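Local coordinates for protein putative NAD(P)H-dependent FMN-containing oxidoreductase YwqN (Bacillus subtilis, PDB 1RLI) that probably acts as an NAD(P)H-dependent, FMN-containing oxidoreductase of the SsuE flavoprotein family, at residues F30-I42 and G54-R68. Residues are numbered along the deposited sequence; the frame is centred on the assembly and turned at random.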
ATOM      1  N   PHE D  30      -5.014 -20.553  25.741  1.00 29.97           N
ATOM      2  CA  PHE D  30      -6.412 -20.631  25.330  1.00 28.18           C
ATOM      3  C   PHE D  30      -6.777 -21.998  24.779  1.00 28.43           C
ATOM      4  O   PHE D  30      -5.918 -22.750  24.338  1.00 26.23           O
ATOM      5  CB  PHE D  30      -6.707 -19.583  24.258  1.00 26.96           C
ATOM      6  CG  PHE D  30      -6.843 -18.202  24.790  1.00 27.31           C
ATOM      7  CD1 PHE D  30      -5.865 -17.244  24.542  1.00 27.06           C
ATOM      8  CD2 PHE D  30      -7.969 -17.842  25.521  1.00 26.81           C
ATOM      9  CE1 PHE D  30      -6.016 -15.937  25.011  1.00 27.85           C
ATOM     10  CE2 PHE D  30      -8.131 -16.539  25.997  1.00 29.19           C
ATOM     11  CZ  PHE D  30      -7.145 -15.584  25.735  1.00 29.19           C
ATOM     12  N   ASP D  31      -8.059 -22.335  24.834  1.00 29.77           N
ATOM     13  CA  ASP D  31      -8.508 -23.597  24.270  1.00 32.07           C
ATOM     14  C   ASP D  31      -8.949 -23.157  22.880  1.00 31.88           C
ATOM     15  O   ASP D  31     -10.139 -23.104  22.586  1.00 33.96           O
ATOM     16  CB  ASP D  31      -9.694 -24.172  25.052  1.00 33.82           C
ATOM     17  CG  ASP D  31     -10.214 -25.474  24.446  1.00 36.22           C
ATOM     18  OD1 ASP D  31      -9.423 -26.161  23.764  1.00 37.11           O
ATOM     19  OD2 ASP D  31     -11.402 -25.814  24.649  1.00 38.61           O
ATOM     20  N   ALA D  32      -7.975 -22.828  22.038  1.00 31.17           N
ATOM     21  CA  ALA D  32      -8.246 -22.342  20.687  1.00 29.57           C
ATOM     22  C   ALA D  32      -8.478 -23.422  19.633  1.00 30.06           C
ATOM     23  O   ALA D  32      -7.846 -24.473  19.653  1.00 30.38           O
ATOM     24  CB  ALA D  32      -7.106 -21.432  20.239  1.00 30.18           C
ATOM     25  N   GLU D  33      -9.397 -23.141  18.716  1.00 27.96           N
ATOM     26  CA  GLU D  33      -9.715 -24.052  17.622  1.00 30.03           C
ATOM     27  C   GLU D  33      -8.538 -23.964  16.650  1.00 29.66           C
ATOM     28  O   GLU D  33      -8.297 -22.910  16.062  1.00 28.91           O
ATOM     29  CB  GLU D  33     -11.001 -23.585  16.932  1.00 32.53           C
ATOM     30  CG  GLU D  33     -11.661 -24.618  16.063  1.00 41.41           C
ATOM     31  CD  GLU D  33     -12.110 -25.828  16.856  1.00 40.95           C
ATOM     32  OE1 GLU D  33     -13.002 -25.690  17.721  1.00 45.00           O
ATOM     33  OE2 GLU D  33     -11.557 -26.915  16.613  1.00 46.31           O
ATOM     34  N   HIS D  34      -7.799 -25.059  16.499  1.00 28.01           N
ATOM     35  CA  HIS D  34      -6.647 -25.088  15.605  1.00 27.51           C
ATOM     36  C   HIS D  34      -7.001 -25.686  14.250  1.00 27.59           C
ATOM     37  O   HIS D  34      -7.206 -26.891  14.117  1.00 28.09           O
ATOM     38  CB  HIS D  34      -5.507 -25.880  16.246  1.00 29.32           C
ATOM     39  CG  HIS D  34      -4.771 -25.124  17.307  1.00 30.10           C
ATOM     40  ND1 HIS D  34      -3.524 -24.577  17.101  1.00 32.19           N
ATOM     41  CD2 HIS D  34      -5.120 -24.804  18.578  1.00 30.80           C
ATOM     42  CE1 HIS D  34      -3.133 -23.953  18.199  1.00 29.88           C
ATOM     43  NE2 HIS D  34      -4.081 -24.076  19.109  1.00 31.75           N
ATOM     44  N   ILE D  35      -7.077 -24.829  13.243  1.00 23.43           N
ATOM     45  CA  ILE D  35      -7.414 -25.262  11.898  1.00 24.43           C
ATOM     46  C   ILE D  35      -6.161 -25.279  11.038  1.00 25.33           C
ATOM     47  O   ILE D  35      -5.363 -24.328  11.036  1.00 25.27           O
ATOM     48  CB  ILE D  35      -8.468 -24.310  11.273  1.00 25.09           C
ATOM     49  CG1 ILE D  35      -9.796 -24.458  12.023  1.00 27.05           C
ATOM     50  CG2 ILE D  35      -8.639 -24.602   9.786  1.00 26.13           C
ATOM     51  CD1 ILE D  35     -10.741 -23.300  11.830  1.00 30.02           C
ATOM     52  N   TYR D  36      -5.963 -26.376  10.322  1.00 23.68           N
ATOM     53  CA  TYR D  36      -4.818 -26.481   9.449  1.00 24.84           C
ATOM     54  C   TYR D  36      -5.379 -26.718   8.064  1.00 24.33           C
ATOM     55  O   TYR D  36      -6.205 -27.616   7.869  1.00 27.15           O
ATOM     56  CB  TYR D  36      -3.928 -27.639   9.885  1.00 28.88           C
ATOM     57  CG  TYR D  36      -3.514 -27.536  11.329  1.00 33.82           C
ATOM     58  CD1 TYR D  36      -4.363 -27.977  12.350  1.00 36.93           C
ATOM     59  CD2 TYR D  36      -2.281 -26.995  11.685  1.00 35.86           C
ATOM     60  CE1 TYR D  36      -3.985 -27.889  13.680  1.00 37.17           C
ATOM     61  CE2 TYR D  36      -1.896 -26.901  13.020  1.00 36.95           C
ATOM     62  CZ  TYR D  36      -2.750 -27.353  14.004  1.00 35.79           C
ATOM     63  OH  TYR D  36      -2.362 -27.294  15.321  1.00 40.23           O
ATOM     64  N   LEU D  37      -4.967 -25.896   7.106  1.00 20.26           N
ATOM     65  CA  LEU D  37      -5.468 -26.053   5.751  1.00 20.33           C
ATOM     66  C   LEU D  37      -4.632 -27.144   5.093  1.00 21.68           C
ATOM     67  O   LEU D  37      -3.434 -27.002   4.921  1.00 22.70           O
ATOM     68  CB  LEU D  37      -5.352 -24.728   4.991  1.00 19.11           C
ATOM     69  CG  LEU D  37      -6.191 -23.615   5.641  1.00 19.19           C
ATOM     70  CD1 LEU D  37      -6.010 -22.309   4.876  1.00 17.52           C
ATOM     71  CD2 LEU D  37      -7.661 -24.004   5.648  1.00 21.53           C
ATOM     72  N   GLN D  38      -5.294 -28.234   4.738  1.00 22.36           N
ATOM     73  CA  GLN D  38      -4.643 -29.393   4.146  1.00 25.47           C
ATOM     74  C   GLN D  38      -4.049 -29.151   2.762  1.00 25.33           C
ATOM     75  O   GLN D  38      -4.558 -28.342   1.988  1.00 24.29           O
ATOM     76  CB  GLN D  38      -5.669 -30.531   4.070  1.00 30.96           C
ATOM     77  CG  GLN D  38      -5.160 -31.906   4.471  1.00 41.32           C
ATOM     78  CD  GLN D  38      -6.281 -32.944   4.516  1.00 44.49           C
ATOM     79  OE1 GLN D  38      -6.060 -34.103   4.875  1.00 50.65           O
ATOM     80  NE2 GLN D  38      -7.489 -32.525   4.153  1.00 46.59           N
ATOM     81  N   LYS D  39      -2.942 -29.834   2.473  1.00 26.87           N
ATOM     82  CA  LYS D  39      -2.316 -29.760   1.156  1.00 27.58           C
ATOM     83  C   LYS D  39      -1.676 -31.109   0.880  1.00 30.25           C
ATOM     84  O   LYS D  39      -1.184 -31.784   1.792  1.00 27.86           O
ATOM     85  CB  LYS D  39      -1.297 -28.615   1.048  1.00 27.81           C
ATOM     86  CG  LYS D  39      -0.113 -28.649   1.975  1.00 28.61           C
ATOM     87  CD  LYS D  39       0.628 -27.315   1.881  1.00 27.95           C
ATOM     88  CE  LYS D  39       1.886 -27.298   2.727  1.00 31.19           C
ATOM     89  NZ  LYS D  39       2.513 -25.949   2.745  1.00 36.22           N
ATOM     90  N   TYR D  40      -1.712 -31.502  -0.387  1.00 30.81           N
ATOM     91  CA  TYR D  40      -1.216 -32.797  -0.818  1.00 34.97           C
ATOM     92  C   TYR D  40      -0.106 -32.601  -1.854  1.00 36.15           C
ATOM     93  O   TYR D  40      -0.216 -31.748  -2.737  1.00 35.55           O
ATOM     94  CB  TYR D  40      -2.395 -33.565  -1.428  1.00 35.98           C
ATOM     95  CG  TYR D  40      -2.214 -35.053  -1.568  1.00 37.82           C
ATOM     96  CD1 TYR D  40      -2.272 -35.891  -0.455  1.00 40.43           C
ATOM     97  CD2 TYR D  40      -1.986 -35.628  -2.817  1.00 40.07           C
ATOM     98  CE1 TYR D  40      -2.105 -37.274  -0.585  1.00 41.08           C
ATOM     99  CE2 TYR D  40      -1.816 -37.003  -2.958  1.00 41.37           C
ATOM    100  CZ  TYR D  40      -1.874 -37.817  -1.837  1.00 41.56           C
ATOM    101  OH  TYR D  40      -1.668 -39.174  -1.973  1.00 44.61           O
ATOM    102  N   PRO D  41       0.978 -33.382  -1.755  1.00 36.64           N
ATOM    103  CA  PRO D  41       2.087 -33.258  -2.709  1.00 38.80           C
ATOM    104  C   PRO D  41       1.660 -33.593  -4.143  1.00 39.76           C
ATOM    105  O   PRO D  41       0.773 -34.420  -4.355  1.00 39.64           O
ATOM    106  CB  PRO D  41       3.130 -34.235  -2.160  1.00 38.78           C
ATOM    107  CG  PRO D  41       2.290 -35.286  -1.463  1.00 39.46           C
ATOM    108  CD  PRO D  41       1.228 -34.455  -0.773  1.00 37.93           C
ATOM    109  N   ILE D  42       2.270 -32.933  -5.125  1.00 40.76           N
ATOM    110  CA  ILE D  42       1.937 -33.199  -6.525  1.00 42.21           C
ATOM    111  C   ILE D  42       3.138 -33.753  -7.283  1.00 42.34           C
ATOM    112  O   ILE D  42       4.194 -33.987  -6.696  1.00 43.01           O
ATOM    113  CB  ILE D  42       1.436 -31.927  -7.260  1.00 43.62           C
ATOM    114  CG1 ILE D  42       2.452 -30.796  -7.117  1.00 44.40           C
ATOM    115  CG2 ILE D  42       0.080 -31.506  -6.721  1.00 43.62           C
ATOM    116  CD1 ILE D  42       2.008 -29.499  -7.769  1.00 45.26           C
ATOM    117  N   GLY D  54       5.167 -27.212  -4.053  1.00 41.04           N
ATOM    118  CA  GLY D  54       5.144 -28.609  -4.457  1.00 38.48           C
ATOM    119  C   GLY D  54       3.843 -29.302  -4.089  1.00 36.79           C
ATOM    120  O   GLY D  54       3.676 -30.509  -4.308  1.00 36.44           O
ATOM    121  N   PHE D  55       2.911 -28.536  -3.535  1.00 34.58           N
ATOM    122  CA  PHE D  55       1.629 -29.083  -3.130  1.00 31.97           C
ATOM    123  C   PHE D  55       0.457 -28.477  -3.874  1.00 32.81           C
ATOM    124  O   PHE D  55       0.594 -27.524  -4.656  1.00 32.49           O
ATOM    125  CB  PHE D  55       1.384 -28.856  -1.631  1.00 31.59           C
ATOM    126  CG  PHE D  55       2.446 -29.430  -0.739  1.00 31.03           C
ATOM    127  CD1 PHE D  55       3.663 -28.779  -0.573  1.00 31.27           C
ATOM    128  CD2 PHE D  55       2.225 -30.626  -0.059  1.00 29.43           C
ATOM    129  CE1 PHE D  55       4.650 -29.315   0.261  1.00 33.54           C
ATOM    130  CE2 PHE D  55       3.203 -31.165   0.771  1.00 30.18           C
ATOM    131  CZ  PHE D  55       4.418 -30.507   0.931  1.00 31.85           C
ATOM    132  N   ARG D  56      -0.701 -29.060  -3.605  1.00 31.18           N
ATOM    133  CA  ARG D  56      -1.974 -28.632  -4.149  1.00 33.67           C
ATOM    134  C   ARG D  56      -2.895 -28.620  -2.932  1.00 31.07           C
ATOM    135  O   ARG D  56      -2.926 -29.583  -2.168  1.00 30.27           O
ATOM    136  CB  ARG D  56      -2.483 -29.652  -5.168  1.00 38.29           C
ATOM    137  CG  ARG D  56      -3.963 -29.525  -5.515  1.00 45.64           C
ATOM    138  CD  ARG D  56      -4.492 -30.836  -6.094  1.00 51.53           C
ATOM    139  NE  ARG D  56      -4.441 -31.917  -5.110  1.00 57.59           N
ATOM    140  CZ  ARG D  56      -4.580 -33.207  -5.401  1.00 59.89           C
ATOM    141  NH1 ARG D  56      -4.779 -33.590  -6.655  1.00 62.72           N
ATOM    142  NH2 ARG D  56      -4.515 -34.117  -4.438  1.00 61.89           N
ATOM    143  N   PRO D  57      -3.629 -27.519  -2.709  1.00 29.10           N
ATOM    144  CA  PRO D  57      -4.525 -27.495  -1.550  1.00 26.10           C
ATOM    145  C   PRO D  57      -5.626 -28.549  -1.662  1.00 27.48           C
ATOM    146  O   PRO D  57      -6.103 -28.862  -2.764  1.00 26.22           O
ATOM    147  CB  PRO D  57      -5.108 -26.082  -1.582  1.00 25.98           C
ATOM    148  CG  PRO D  57      -3.994 -25.271  -2.234  1.00 26.74           C
ATOM    149  CD  PRO D  57      -3.547 -26.192  -3.347  1.00 27.80           C
ATOM    150  N   VAL D  58      -6.023 -29.075  -0.510  1.00 25.74           N
ATOM    151  CA  VAL D  58      -7.084 -30.071  -0.416  1.00 26.07           C
ATOM    152  C   VAL D  58      -8.188 -29.418   0.396  1.00 25.39           C
ATOM    153  O   VAL D  58      -7.950 -28.993   1.525  1.00 24.92           O
ATOM    154  CB  VAL D  58      -6.604 -31.338   0.330  1.00 29.60           C
ATOM    155  CG1 VAL D  58      -7.764 -32.333   0.475  1.00 32.09           C
ATOM    156  CG2 VAL D  58      -5.432 -31.960  -0.415  1.00 28.61           C
ATOM    157  N   GLN D  59      -9.391 -29.349  -0.167  1.00 22.39           N
ATOM    158  CA  GLN D  59     -10.499 -28.706   0.526  1.00 23.74           C
ATOM    159  C   GLN D  59     -11.683 -29.624   0.782  1.00 23.94           C
ATOM    160  O   GLN D  59     -12.818 -29.174   0.844  1.00 23.42           O
ATOM    161  CB  GLN D  59     -10.966 -27.479  -0.263  1.00 23.59           C
ATOM    162  CG  GLN D  59      -9.907 -26.401  -0.442  1.00 22.52           C
ATOM    163  CD  GLN D  59     -10.517 -25.128  -0.984  1.00 24.76           C
ATOM    164  OE1 GLN D  59     -11.391 -25.180  -1.838  1.00 26.08           O
ATOM    165  NE2 GLN D  59     -10.059 -23.981  -0.497  1.00 23.45           N
ATOM    166  N   ASP D  60     -11.416 -30.914   0.949  1.00 25.64           N
ATOM    167  CA  ASP D  60     -12.494 -31.857   1.208  1.00 26.96           C
ATOM    168  C   ASP D  60     -13.205 -31.525   2.509  1.00 25.78           C
ATOM    169  O   ASP D  60     -14.413 -31.768   2.644  1.00 25.75           O
ATOM    170  CB  ASP D  60     -11.943 -33.288   1.277  1.00 32.70           C
ATOM    171  CG  ASP D  60     -11.424 -33.783  -0.063  1.00 39.03           C
ATOM    172  OD1 ASP D  60     -10.581 -33.097  -0.679  1.00 44.43           O
ATOM    173  OD2 ASP D  60     -11.858 -34.868  -0.505  1.00 43.61           O
ATOM    174  N   ASP D  61     -12.474 -30.947   3.462  1.00 21.30           N
ATOM    175  CA  ASP D  61     -13.067 -30.624   4.753  1.00 22.83           C
ATOM    176  C   ASP D  61     -13.422 -29.142   4.940  1.00 21.86           C
ATOM    177  O   ASP D  61     -13.564 -28.663   6.070  1.00 19.52           O
ATOM    178  CB  ASP D  61     -12.139 -31.102   5.879  1.00 24.95           C
ATOM    179  CG  ASP D  61     -10.832 -30.320   5.950  1.00 26.30           C
ATOM    180  OD1 ASP D  61     -10.338 -29.837   4.900  1.00 26.21           O
ATOM    181  OD2 ASP D  61     -10.295 -30.206   7.071  1.00 27.08           O
ATOM    182  N   TYR D  62     -13.605 -28.438   3.823  1.00 21.15           N
ATOM    183  CA  TYR D  62     -13.935 -27.008   3.863  1.00 20.25           C
ATOM    184  C   TYR D  62     -15.193 -26.685   4.672  1.00 21.82           C
ATOM    185  O   TYR D  62     -15.173 -25.766   5.486  1.00 20.17           O
ATOM    186  CB  TYR D  62     -14.052 -26.461   2.426  1.00 19.07           C
ATOM    187  CG  TYR D  62     -14.430 -24.996   2.342  1.00 17.79           C
ATOM    188  CD1 TYR D  62     -13.463 -23.999   2.430  1.00 18.40           C
ATOM    189  CD2 TYR D  62     -15.755 -24.616   2.170  1.00 17.54           C
ATOM    190  CE1 TYR D  62     -13.807 -22.645   2.343  1.00 17.76           C
ATOM    191  CE2 TYR D  62     -16.114 -23.254   2.090  1.00 18.77           C
ATOM    192  CZ  TYR D  62     -15.129 -22.280   2.176  1.00 17.85           C
ATOM    193  OH  TYR D  62     -15.476 -20.942   2.094  1.00 15.72           O
ATOM    194  N   ASP D  63     -16.297 -27.413   4.456  1.00 21.01           N
ATOM    195  CA  ASP D  63     -17.523 -27.148   5.216  1.00 23.98           C
ATOM    196  C   ASP D  63     -17.313 -27.327   6.717  1.00 20.97           C
ATOM    197  O   ASP D  63     -17.854 -26.558   7.505  1.00 22.37           O
ATOM    198  CB  ASP D  63     -18.685 -28.058   4.770  1.00 27.14           C
ATOM    199  CG  ASP D  63     -19.137 -27.778   3.347  1.00 33.29           C
ATOM    200  OD1 ASP D  63     -18.945 -26.637   2.864  1.00 33.09           O
ATOM    201  OD2 ASP D  63     -19.699 -28.705   2.712  1.00 36.60           O
ATOM    202  N   SER D  64     -16.554 -28.346   7.116  1.00 21.47           N
ATOM    203  CA  SER D  64     -16.272 -28.571   8.536  1.00 23.28           C
ATOM    204  C   SER D  64     -15.482 -27.397   9.118  1.00 21.83           C
ATOM    205  O   SER D  64     -15.659 -27.020  10.285  1.00 20.50           O
ATOM    206  CB  SER D  64     -15.467 -29.860   8.727  1.00 24.56           C
ATOM    207  OG  SER D  64     -16.310 -30.981   8.555  1.00 35.16           O
ATOM    208  N   ILE D  65     -14.604 -26.825   8.301  1.00 19.79           N
ATOM    209  CA  ILE D  65     -13.797 -25.694   8.747  1.00 19.36           C
ATOM    210  C   ILE D  65     -14.674 -24.464   8.953  1.00 19.66           C
ATOM    211  O   ILE D  65     -14.581 -23.782   9.979  1.00 18.21           O
ATOM    212  CB  ILE D  65     -12.668 -25.410   7.745  1.00 20.39           C
ATOM    213  CG1 ILE D  65     -11.675 -26.576   7.803  1.00 21.16           C
ATOM    214  CG2 ILE D  65     -11.965 -24.059   8.072  1.00 19.47           C
ATOM    215  CD1 ILE D  65     -10.540 -26.521   6.785  1.00 22.52           C
ATOM    216  N   ILE D  66     -15.555 -24.202   7.993  1.00 17.82           N
ATOM    217  CA  ILE D  66     -16.443 -23.055   8.092  1.00 19.43           C
ATOM    218  C   ILE D  66     -17.304 -23.201   9.341  1.00 21.54           C
ATOM    219  O   ILE D  66     -17.538 -22.229  10.068  1.00 20.84           O
ATOM    220  CB  ILE D  66     -17.357 -22.950   6.858  1.00 17.44           C
ATOM    221  CG1 ILE D  66     -16.533 -22.601   5.606  1.00 19.54           C
ATOM    222  CG2 ILE D  66     -18.398 -21.891   7.077  1.00 18.48           C
ATOM    223  CD1 ILE D  66     -15.775 -21.230   5.683  1.00 20.69           C
ATOM    224  N   GLU D  67     -17.789 -24.419   9.581  1.00 22.88           N
ATOM    225  CA  GLU D  67     -18.622 -24.669  10.762  1.00 24.01           C
ATOM    226  C   GLU D  67     -17.885 -24.282  12.044  1.00 23.41           C
ATOM    227  O   GLU D  67     -18.447 -23.639  12.936  1.00 25.16           O
ATOM    228  CB  GLU D  67     -19.014 -26.146  10.835  1.00 27.39           C
ATOM    229  CG  GLU D  67     -20.052 -26.560   9.810  1.00 36.51           C
ATOM    230  CD  GLU D  67     -21.461 -26.138  10.202  1.00 42.86           C
ATOM    231  OE1 GLU D  67     -21.600 -25.284  11.105  1.00 46.03           O
ATOM    232  OE2 GLU D  67     -22.429 -26.658   9.599  1.00 46.89           O
ATOM    233  N   ARG D  68     -16.621 -24.669  12.135  1.00 24.84           N
ATOM    234  CA  ARG D  68     -15.835 -24.358  13.322  1.00 26.41           C
ATOM    235  C   ARG D  68     -15.548 -22.868  13.433  1.00 26.56           C
ATOM    236  O   ARG D  68     -15.650 -22.286  14.518  1.00 26.02           O
ATOM    237  CB  ARG D  68     -14.538 -25.160  13.304  1.00 29.65           C
ATOM    238  CG  ARG D  68     -14.785 -26.632  13.516  1.00 33.97           C
ATOM    239  CD  ARG D  68     -13.570 -27.440  13.180  1.00 37.63           C
ATOM    240  NE  ARG D  68     -12.435 -27.142  14.044  1.00 41.62           N
ATOM    241  CZ  ARG D  68     -11.177 -27.399  13.708  1.00 44.93           C
ATOM    242  NH1 ARG D  68     -10.912 -27.951  12.528  1.00 47.34           N
ATOM    243  NH2 ARG D  68     -10.189 -27.114  14.545  1.00 47.22           N
TER
HETATM  244  O   HOH W   1      -8.282 -28.479  10.790  1.00 35.56           O
HETATM  245  O   HOH W   2      -7.733 -29.611   8.034  1.00 36.35           O
HETATM  246  O   HOH W   3      -6.529 -26.490   1.985  1.00 23.63           O
HETATM  247  O   HOH W   4      -8.319 -28.056   4.280  1.00 32.86           O
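Arg68, its chain bent about CG-CD (chi3 63°), reaches from helix 62-70 to the edge of strand 33-36 and forms a salt bridge with Glu33. A single carboxylate oxygen, OE2, takes a very short bond from Arg68 NH2 (2.5 Å) and a weak one from NE, the carboxylate and guanidinium planes standing nearly perpendicular. NH2 also donates to His34 O at 3.0 Å, coming from above that carbonyl's plane, while Ile35 CG1 lies over a face of the guanidinium. Shortening Arg68 to an alanine would probably leave Glu33 without its countercharge and uncover Ile35. Water carries the contact onward, one molecule joining Tyr36 O to Asp61 OD2 and another joining Gln38 N to Asp61 OD1.

Farther along, the chain pairs as an antiparallel ribbon: Tyr40 and Arg56 exchange two backbone bonds, flanked by Val58 N to Gln38 O and Ile42 N to Gly54 O. On one side of it Lys39 lies extended across Phe55, with CE 4.1 Å from the ring centroid and NZ in a cation-pi contact. The Arg56 guanidinium runs beside the Tyr40 ring, NH2 being 3.4 Å from CD2. Between helix and strand, Ile65 CG2 packs on Ile35 CG2 (3.8 Å) and Ile65 CD1 meets Leu37 CD2.

Strand 55-57 thus adds an antiparallel edge to the otherwise parallel flavodoxin-like sheet; charge and water border the helix packing, whereas backbone bonds hold the ribbon.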